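Local coordinates for protein putative NADH-flavin reductase (Streptococcus pneumoniae TIGR4, PDB 4R01) that probably binds a pyridine dinucleotide in a Rossmann-type domain and, as a putative NADH-flavin reductase, may use it to reduce flavins, at residues R139-A152 against E194-L208. Numbering follows the deposited sequence.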
ATOM      1  N   ARG A 139     -17.303  -7.210  24.311  1.00 47.42           N
ATOM      2  CA  ARG A 139     -16.760  -6.231  25.250  1.00 51.21           C
ATOM      3  C   ARG A 139     -17.772  -5.829  26.320  1.00 51.65           C
ATOM      4  O   ARG A 139     -17.396  -5.357  27.391  1.00 53.65           O
ATOM      5  CB  ARG A 139     -16.273  -4.989  24.507  1.00 54.37           C
ATOM      6  CG  ARG A 139     -15.190  -5.273  23.485  1.00 54.94           C
ATOM      7  CD  ARG A 139     -14.448  -4.006  23.122  1.00 53.85           C
ATOM      8  NE  ARG A 139     -13.596  -4.183  21.951  1.00 50.96           N
ATOM      9  CZ  ARG A 139     -12.354  -4.656  21.991  1.00 46.43           C
ATOM     10  NH1 ARG A 139     -11.811  -5.015  23.145  1.00 48.73           N
ATOM     11  NH2 ARG A 139     -11.658  -4.776  20.870  1.00 41.42           N
ATOM     12  N   THR A 140     -19.054  -6.024  26.030  1.00 52.27           N
ATOM     13  CA  THR A 140     -20.109  -5.686  26.978  1.00 56.84           C
ATOM     14  C   THR A 140     -20.366  -6.834  27.953  1.00 60.01           C
ATOM     15  O   THR A 140     -21.100  -6.679  28.929  1.00 64.02           O
ATOM     16  CB  THR A 140     -21.422  -5.332  26.254  1.00 56.84           C
ATOM     17  OG1 THR A 140     -21.913  -6.485  25.561  1.00 57.76           O
ATOM     18  CG2 THR A 140     -21.190  -4.208  25.255  1.00 53.92           C
ATOM     19  N   LYS A 141     -19.760  -7.986  27.683  1.00 59.03           N
ATOM     20  CA  LYS A 141     -19.907  -9.146  28.554  1.00 60.68           C
ATOM     21  C   LYS A 141     -18.900  -9.091  29.697  1.00 67.33           C
ATOM     22  O   LYS A 141     -17.790  -9.615  29.590  1.00 68.57           O
ATOM     23  CB  LYS A 141     -19.745 -10.444  27.761  1.00 51.57           C
ATOM     24  CG  LYS A 141     -20.742 -10.599  26.623  1.00 46.42           C
ATOM     25  CD  LYS A 141     -22.159 -10.281  27.082  1.00 48.47           C
ATOM     26  CE  LYS A 141     -23.169 -10.507  25.966  1.00 47.84           C
ATOM     27  NZ  LYS A 141     -24.537 -10.075  26.361  1.00 49.54           N
ATOM     28  N   ASN A 142     -19.302  -8.457  30.794  1.00 74.54           N
ATOM     29  CA  ASN A 142     -18.420  -8.230  31.932  1.00 83.07           C
ATOM     30  C   ASN A 142     -18.007  -9.514  32.649  1.00 82.85           C
ATOM     31  O   ASN A 142     -16.843  -9.686  33.005  1.00 84.94           O
ATOM     32  CB  ASN A 142     -19.090  -7.283  32.931  1.00 91.48           C
ATOM     33  CG  ASN A 142     -19.845  -6.156  32.252  1.00 95.31           C
ATOM     34  OD1 ASN A 142     -21.024  -6.292  31.927  1.00 97.04           O
ATOM     35  ND2 ASN A 142     -19.166  -5.035  32.033  1.00 96.37           N
ATOM     36  N   ASN A 143     -18.964 -10.411  32.860  1.00 80.18           N
ATOM     37  CA  ASN A 143     -18.716 -11.623  33.634  1.00 78.91           C
ATOM     38  C   ASN A 143     -18.348 -12.820  32.767  1.00 72.38           C
ATOM     39  O   ASN A 143     -18.594 -13.967  33.142  1.00 72.26           O
ATOM     40  CB  ASN A 143     -19.939 -11.957  34.486  1.00 80.57           C
ATOM     41  CG  ASN A 143     -20.378 -10.794  35.350  1.00 84.55           C
ATOM     42  OD1 ASN A 143     -21.318 -10.076  35.011  1.00 84.92           O
ATOM     43  ND2 ASN A 143     -19.692 -10.596  36.469  1.00 88.12           N
ATOM     44  N   LEU A 144     -17.754 -12.549  31.611  1.00 66.19           N
ATOM     45  CA  LEU A 144     -17.332 -13.604  30.700  1.00 60.69           C
ATOM     46  C   LEU A 144     -15.831 -13.534  30.447  1.00 59.84           C
ATOM     47  O   LEU A 144     -15.306 -12.488  30.063  1.00 62.25           O
ATOM     48  CB  LEU A 144     -18.090 -13.506  29.374  1.00 56.03           C
ATOM     49  CG  LEU A 144     -17.774 -14.582  28.334  1.00 51.93           C
ATOM     50  CD1 LEU A 144     -18.163 -15.961  28.848  1.00 51.00           C
ATOM     51  CD2 LEU A 144     -18.476 -14.279  27.019  1.00 49.90           C
ATOM     52  N   ASN A 145     -15.143 -14.650  30.670  1.00 56.80           N
ATOM     53  CA  ASN A 145     -13.708 -14.723  30.417  1.00 56.20           C
ATOM     54  C   ASN A 145     -13.421 -14.990  28.945  1.00 54.37           C
ATOM     55  O   ASN A 145     -13.012 -16.089  28.573  1.00 52.78           O
ATOM     56  CB  ASN A 145     -13.067 -15.807  31.283  1.00 56.95           C
ATOM     57  CG  ASN A 145     -13.185 -15.512  32.763  1.00 62.69           C
ATOM     58  OD1 ASN A 145     -13.181 -14.353  33.179  1.00 63.91           O
ATOM     59  ND2 ASN A 145     -13.294 -16.562  33.569  1.00 67.64           N
ATOM     60  N   TRP A 146     -13.632 -13.975  28.112  1.00 54.31           N
ATOM     61  CA  TRP A 146     -13.519 -14.133  26.667  1.00 52.85           C
ATOM     62  C   TRP A 146     -12.164 -13.688  26.133  1.00 52.75           C
ATOM     63  O   TRP A 146     -11.482 -12.868  26.741  1.00 54.30           O
ATOM     64  CB  TRP A 146     -14.632 -13.351  25.960  1.00 53.38           C
ATOM     65  CG  TRP A 146     -14.600 -11.870  26.218  1.00 52.11           C
ATOM     66  CD1 TRP A 146     -15.241 -11.199  27.218  1.00 53.72           C
ATOM     67  CD2 TRP A 146     -13.897 -10.880  25.456  1.00 49.39           C
ATOM     68  NE1 TRP A 146     -14.978  -9.852  27.129  1.00 51.90           N
ATOM     69  CE2 TRP A 146     -14.158  -9.631  26.057  1.00 49.15           C
ATOM     70  CE3 TRP A 146     -13.073 -10.928  24.330  1.00 49.19           C
ATOM     71  CZ2 TRP A 146     -13.622  -8.441  25.566  1.00 47.13           C
ATOM     72  CZ3 TRP A 146     -12.541  -9.742  23.845  1.00 47.64           C
ATOM     73  CH2 TRP A 146     -12.820  -8.517  24.463  1.00 44.54           C
ATOM     74  N   THR A 147     -11.784 -14.244  24.988  1.00 48.71           N
ATOM     75  CA  THR A 147     -10.591 -13.807  24.279  1.00 43.69           C
ATOM     76  C   THR A 147     -10.813 -13.916  22.774  1.00 43.18           C
ATOM     77  O   THR A 147     -10.945 -15.015  22.233  1.00 45.46           O
ATOM     78  CB  THR A 147      -9.343 -14.619  24.682  1.00 39.14           C
ATOM     79  OG1 THR A 147      -9.085 -14.438  26.079  1.00 40.59           O
ATOM     80  CG2 THR A 147      -8.128 -14.154  23.892  1.00 37.51           C
ATOM     81  N   PHE A 148     -10.866 -12.764  22.114  1.00 36.29           N
ATOM     82  CA  PHE A 148     -11.037 -12.691  20.669  1.00 34.45           C
ATOM     83  C   PHE A 148      -9.682 -12.837  19.986  1.00 36.16           C
ATOM     84  O   PHE A 148      -8.768 -12.053  20.240  1.00 38.92           O
ATOM     85  CB  PHE A 148     -11.690 -11.364  20.280  1.00 32.81           C
ATOM     86  CG  PHE A 148     -12.413 -11.399  18.962  1.00 30.32           C
ATOM     87  CD1 PHE A 148     -13.673 -11.971  18.865  1.00 30.14           C
ATOM     88  CD2 PHE A 148     -11.842 -10.845  17.827  1.00 29.47           C
ATOM     89  CE1 PHE A 148     -14.348 -12.000  17.660  1.00 30.03           C
ATOM     90  CE2 PHE A 148     -12.513 -10.868  16.615  1.00 29.99           C
ATOM     91  CZ  PHE A 148     -13.770 -11.445  16.535  1.00 32.71           C
ATOM     92  N   VAL A 149      -9.544 -13.839  19.125  1.00 31.65           N
ATOM     93  CA  VAL A 149      -8.260 -14.090  18.484  1.00 30.15           C
ATOM     94  C   VAL A 149      -8.296 -13.760  16.995  1.00 29.54           C
ATOM     95  O   VAL A 149      -8.666 -14.591  16.168  1.00 29.43           O
ATOM     96  CB  VAL A 149      -7.816 -15.548  18.672  1.00 25.79           C
ATOM     97  CG1 VAL A 149      -6.406 -15.743  18.144  1.00 25.55           C
ATOM     98  CG2 VAL A 149      -7.896 -15.933  20.138  1.00 30.27           C
ATOM     99  N   SER A 150      -7.907 -12.532  16.664  1.00 30.06           N
ATOM    100  CA  SER A 150      -7.867 -12.086  15.278  1.00 27.79           C
ATOM    101  C   SER A 150      -6.714 -12.729  14.519  1.00 27.19           C
ATOM    102  O   SER A 150      -5.588 -12.769  15.011  1.00 30.19           O
ATOM    103  CB  SER A 150      -7.747 -10.562  15.208  1.00 25.05           C
ATOM    104  OG  SER A 150      -8.983  -9.938  15.498  1.00 25.16           O
ATOM    105  N   PRO A 151      -6.996 -13.240  13.313  1.00 29.47           N
ATOM    106  CA  PRO A 151      -5.942 -13.758  12.442  1.00 29.81           C
ATOM    107  C   PRO A 151      -5.314 -12.617  11.655  1.00 30.49           C
ATOM    108  O   PRO A 151      -5.682 -11.459  11.868  1.00 26.91           O
ATOM    109  CB  PRO A 151      -6.696 -14.716  11.523  1.00 28.49           C
ATOM    110  CG  PRO A 151      -8.038 -14.069  11.375  1.00 27.69           C
ATOM    111  CD  PRO A 151      -8.324 -13.358  12.690  1.00 28.52           C
ATOM    112  N   ALA A 152      -4.390 -12.935  10.755  1.00 30.93           N
ATOM    113  CA  ALA A 152      -3.790 -11.918   9.907  1.00 30.06           C
ATOM    114  C   ALA A 152      -4.750 -11.546   8.785  1.00 30.87           C
ATOM    115  O   ALA A 152      -5.800 -12.169   8.629  1.00 28.65           O
ATOM    116  CB  ALA A 152      -2.472 -12.402   9.346  1.00 27.72           C
ATOM    117  N   GLU A 194      -2.008 -19.577  23.719  1.00 43.46           N
ATOM    118  CA  GLU A 194      -2.783 -18.679  24.566  1.00 44.71           C
ATOM    119  C   GLU A 194      -3.673 -19.479  25.521  1.00 52.09           C
ATOM    120  O   GLU A 194      -4.112 -18.971  26.551  1.00 56.66           O
ATOM    121  CB  GLU A 194      -3.615 -17.723  23.699  1.00 39.33           C
ATOM    122  CG  GLU A 194      -4.581 -16.825  24.464  1.00 43.30           C
ATOM    123  CD  GLU A 194      -3.880 -15.880  25.423  1.00 48.32           C
ATOM    124  OE1 GLU A 194      -2.748 -15.447  25.118  1.00 50.40           O
ATOM    125  OE2 GLU A 194      -4.460 -15.580  26.489  1.00 48.24           O
ATOM    126  N   LEU A 195      -3.929 -20.739  25.186  1.00 53.77           N
ATOM    127  CA  LEU A 195      -4.698 -21.615  26.066  1.00 56.66           C
ATOM    128  C   LEU A 195      -3.817 -22.161  27.178  1.00 57.65           C
ATOM    129  O   LEU A 195      -4.206 -22.173  28.344  1.00 61.30           O
ATOM    130  CB  LEU A 195      -5.326 -22.763  25.277  1.00 58.04           C
ATOM    131  CG  LEU A 195      -6.539 -22.376  24.437  1.00 58.52           C
ATOM    132  CD1 LEU A 195      -6.988 -23.545  23.585  1.00 59.51           C
ATOM    133  CD2 LEU A 195      -7.661 -21.908  25.347  1.00 60.53           C
ATOM    134  N   GLU A 196      -2.624 -22.608  26.808  1.00 54.62           N
ATOM    135  CA  GLU A 196      -1.661 -23.122  27.773  1.00 60.72           C
ATOM    136  C   GLU A 196      -1.025 -22.003  28.599  1.00 65.71           C
ATOM    137  O   GLU A 196      -0.974 -22.068  29.833  1.00 70.57           O
ATOM    138  CB  GLU A 196      -0.578 -23.926  27.047  1.00 62.76           C
ATOM    139  CG  GLU A 196      -1.054 -25.253  26.471  1.00 65.37           C
ATOM    140  CD  GLU A 196      -0.002 -25.907  25.595  1.00 68.47           C
ATOM    141  OE1 GLU A 196       1.195 -25.620  25.799  1.00 70.41           O
ATOM    142  OE2 GLU A 196      -0.369 -26.676  24.680  1.00 68.69           O
ATOM    143  N   LYS A 197      -0.539 -20.973  27.912  1.00 66.17           N
ATOM    144  CA  LYS A 197       0.165 -19.867  28.565  1.00 68.26           C
ATOM    145  C   LYS A 197      -0.597 -18.552  28.352  1.00 70.71           C
ATOM    146  O   LYS A 197      -0.142 -17.661  27.624  1.00 70.74           O
ATOM    147  CB  LYS A 197       1.587 -19.759  28.020  1.00 65.60           C
ATOM    148  CG  LYS A 197       2.214 -21.106  27.662  1.00 67.21           C
ATOM    149  CD  LYS A 197       3.310 -21.536  28.627  1.00 71.55           C
ATOM    150  CE  LYS A 197       4.665 -21.168  28.049  1.00 71.12           C
ATOM    151  NZ  LYS A 197       5.753 -22.096  28.444  1.00 72.97           N
ATOM    152  N   GLY A 198      -1.774 -18.437  28.928  1.00 75.24           N
ATOM    153  CA  GLY A 198      -2.626 -17.363  28.502  1.00 72.47           C
ATOM    154  C   GLY A 198      -2.774 -16.210  29.421  1.00 74.85           C
ATOM    155  O   GLY A 198      -3.431 -16.281  30.424  1.00 78.33           O
ATOM    156  N   HIS A 199      -2.160 -15.116  29.048  1.00 73.17           N
ATOM    157  CA  HIS A 199      -2.351 -13.887  29.751  1.00 73.81           C
ATOM    158  C   HIS A 199      -3.730 -13.295  29.620  1.00 66.06           C
ATOM    159  O   HIS A 199      -4.331 -12.910  30.595  1.00 64.62           O
ATOM    160  CB  HIS A 199      -1.310 -12.875  29.259  1.00 77.45           C
ATOM    161  CG  HIS A 199       0.097 -13.332  29.450  1.00 83.20           C
ATOM    162  ND1 HIS A 199       0.732 -13.300  30.672  1.00 88.73           N
ATOM    163  CD2 HIS A 199       0.981 -13.873  28.585  1.00 83.42           C
ATOM    164  CE1 HIS A 199       1.950 -13.789  30.547  1.00 90.01           C
ATOM    165  NE2 HIS A 199       2.125 -14.144  29.290  1.00 87.30           N
ATOM    166  N   HIS A 200      -4.243 -13.278  28.401  1.00 60.35           N
ATOM    167  CA  HIS A 200      -5.167 -12.268  27.941  1.00 58.22           C
ATOM    168  C   HIS A 200      -6.637 -12.515  28.079  1.00 59.31           C
ATOM    169  O   HIS A 200      -7.276 -12.996  27.180  1.00 59.89           O
ATOM    170  CB  HIS A 200      -4.879 -11.975  26.487  1.00 53.89           C
ATOM    171  CG  HIS A 200      -3.441 -11.768  26.194  1.00 53.88           C
ATOM    172  ND1 HIS A 200      -2.590 -12.802  25.913  1.00 54.21           N
ATOM    173  CD2 HIS A 200      -2.704 -10.645  26.127  1.00 51.12           C
ATOM    174  CE1 HIS A 200      -1.386 -12.327  25.688  1.00 53.11           C
ATOM    175  NE2 HIS A 200      -1.430 -11.021  25.813  1.00 52.47           N
ATOM    176  N   ILE A 201      -7.191 -12.065  29.176  1.00 60.20           N
ATOM    177  CA  ILE A 201      -8.585 -12.331  29.498  1.00 59.14           C
ATOM    178  C   ILE A 201      -9.423 -11.074  29.277  1.00 57.47           C
ATOM    179  O   ILE A 201      -9.017  -9.977  29.663  1.00 56.05           O
ATOM    180  CB  ILE A 201      -8.741 -12.814  30.951  1.00 63.03           C
ATOM    181  CG1 ILE A 201      -7.747 -13.941  31.244  1.00 63.38           C
ATOM    182  CG2 ILE A 201     -10.170 -13.266  31.218  1.00 65.56           C
ATOM    183  CD1 ILE A 201      -7.876 -15.130  30.312  1.00 61.70           C
ATOM    184  N   LYS A 202     -10.584 -11.247  28.647  1.00 56.58           N
ATOM    185  CA  LYS A 202     -11.486 -10.144  28.310  1.00 54.48           C
ATOM    186  C   LYS A 202     -10.806  -9.100  27.425  1.00 52.84           C
ATOM    187  O   LYS A 202     -10.969  -7.897  27.628  1.00 54.29           O
ATOM    188  CB  LYS A 202     -12.032  -9.481  29.578  1.00 52.17           C
ATOM    189  CG  LYS A 202     -12.738 -10.433  30.528  1.00 50.90           C
ATOM    190  CD  LYS A 202     -13.320  -9.681  31.710  1.00 53.52           C
ATOM    191  CE  LYS A 202     -13.816 -10.626  32.785  1.00 52.57           C
ATOM    192  NZ  LYS A 202     -14.387  -9.873  33.931  1.00 56.16           N
ATOM    193  N   GLU A 203     -10.047  -9.568  26.440  1.00 51.35           N
ATOM    194  CA  GLU A 203      -9.422  -8.680  25.468  1.00 52.33           C
ATOM    195  C   GLU A 203      -9.120  -9.430  24.176  1.00 50.57           C
ATOM    196  O   GLU A 203      -9.239 -10.655  24.117  1.00 51.64           O
ATOM    197  CB  GLU A 203      -8.147  -8.059  26.042  1.00 56.73           C
ATOM    198  CG  GLU A 203      -7.173  -9.054  26.650  1.00 57.78           C
ATOM    199  CD  GLU A 203      -5.869  -8.403  27.078  1.00 56.72           C
ATOM    200  OE1 GLU A 203      -5.146  -7.883  26.202  1.00 55.73           O
ATOM    201  OE2 GLU A 203      -5.571  -8.404  28.291  1.00 56.92           O
ATOM    202  N   ARG A 204      -8.750  -8.692  23.134  1.00 47.35           N
ATOM    203  CA  ARG A 204      -8.429  -9.313  21.857  1.00 42.89           C
ATOM    204  C   ARG A 204      -6.936  -9.345  21.571  1.00 41.64           C
ATOM    205  O   ARG A 204      -6.239  -8.343  21.729  1.00 38.82           O
ATOM    206  CB  ARG A 204      -9.125  -8.598  20.699  1.00 41.66           C
ATOM    207  CG  ARG A 204      -8.488  -8.976  19.369  1.00 42.49           C
ATOM    208  CD  ARG A 204      -9.072  -8.257  18.195  1.00 42.97           C
ATOM    209  NE  ARG A 204      -8.873  -6.817  18.260  1.00 37.91           N
ATOM    210  CZ  ARG A 204      -9.314  -5.991  17.324  1.00 37.91           C
ATOM    211  NH1 ARG A 204      -9.944  -6.489  16.270  1.00 36.92           N
ATOM    212  NH2 ARG A 204      -9.121  -4.685  17.431  1.00 44.10           N
ATOM    213  N   ILE A 205      -6.461 -10.506  21.135  1.00 40.05           N
ATOM    214  CA  ILE A 205      -5.108 -10.637  20.624  1.00 39.86           C
ATOM    215  C   ILE A 205      -5.149 -10.880  19.120  1.00 36.87           C
ATOM    216  O   ILE A 205      -6.204 -11.191  18.564  1.00 34.91           O
ATOM    217  CB  ILE A 205      -4.358 -11.786  21.308  1.00 39.74           C
ATOM    218  CG1 ILE A 205      -5.122 -13.099  21.114  1.00 34.61           C
ATOM    219  CG2 ILE A 205      -4.173 -11.485  22.785  1.00 40.39           C
ATOM    220  CD1 ILE A 205      -4.457 -14.291  21.763  1.00 37.28           C
ATOM    221  N   SER A 206      -4.002 -10.736  18.464  1.00 33.93           N
ATOM    222  CA  SER A 206      -3.910 -11.000  17.031  1.00 31.90           C
ATOM    223  C   SER A 206      -2.667 -11.826  16.715  1.00 31.12           C
ATOM    224  O   SER A 206      -1.662 -11.751  17.425  1.00 31.20           O
ATOM    225  CB  SER A 206      -3.897  -9.689  16.238  1.00 32.24           C
ATOM    226  OG  SER A 206      -2.863  -8.832  16.688  1.00 32.58           O
ATOM    227  N   LEU A 207      -2.744 -12.616  15.647  1.00 30.21           N
ATOM    228  CA  LEU A 207      -1.657 -13.517  15.276  1.00 30.20           C
ATOM    229  C   LEU A 207      -1.220 -13.306  13.829  1.00 30.02           C
ATOM    230  O   LEU A 207      -2.028 -12.914  12.986  1.00 28.87           O
ATOM    231  CB  LEU A 207      -2.080 -14.972  15.493  1.00 25.23           C
ATOM    232  CG  LEU A 207      -2.400 -15.357  16.938  1.00 27.22           C
ATOM    233  CD1 LEU A 207      -3.013 -16.751  17.002  1.00 29.27           C
ATOM    234  CD2 LEU A 207      -1.142 -15.286  17.782  1.00 29.41           C
ATOM    235  N   LEU A 208       0.056 -13.565  13.548  1.00 30.34           N
ATOM    236  CA  LEU A 208       0.591 -13.390  12.199  1.00 31.56           C
ATOM    237  C   LEU A 208       1.934 -14.095  12.054  1.00 32.58           C
ATOM    238  O   LEU A 208       2.598 -14.376  13.047  1.00 32.03           O
ATOM    239  CB  LEU A 208       0.700 -11.894  11.867  1.00 36.68           C
ATOM    240  CG  LEU A 208       1.614 -10.917  12.626  1.00 45.01           C
ATOM    241  CD1 LEU A 208       3.030 -10.837  12.031  1.00 51.42           C
ATOM    242  CD2 LEU A 208       0.964  -9.537  12.766  1.00 46.69           C
TER
HETATM  243  O   HOH W   1     -12.008  -5.182  25.833  1.00 48.81           O
HETATM  244  O   HOH W   2      -3.081 -10.563  12.927  1.00 26.47           O
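Ser150, at the C-terminal end of strand 145-150, bonds to strand 203-208 from both its N and its O, as neighbouring strands do in the parallel part of a Rossmann-type sheet. Ser150 N donates to Ile205 O at 2.9 Å, and Ser150 O in turn takes Leu207 N. One step back, Phe148 O accepts Ile205 N, while the return bond from Phe148 N to Glu203 O is weak at 3.3 Å. The other edge of strand 145-150 is used too, Thr147 and Val149 bonding through their backbones to strand 94-98.

Toward the N-terminal end of the pair, side-chain bonds join those of the backbone. Thr147 OG1 gives its proton to His200 O, 2.6 Å away and in the carbonyl plane; with OG1 beside its own backbone N (chi1 -62°), the methyl CG2 is left to approach Ile205 CG1. The imidazole of His200 is held in turn by Glu194, ND1 reaching OE1 from above the carboxylate plane, and His200 N bonds OE2, which also meets Arg94.

Lys202 N donates to Trp146 O, and Lys202 CA lies over the indole's five-membered ring, 3.7 Å from its centroid. Arg204 and Arg139 bring their NH2 atoms within 4.3 Å, a closeness that Glu170 probably offsets by salt-bridging both. Lys202, extended beyond CG, ends with NZ 2.6 Å from Asn142 O, almost in line with that carbonyl (175°).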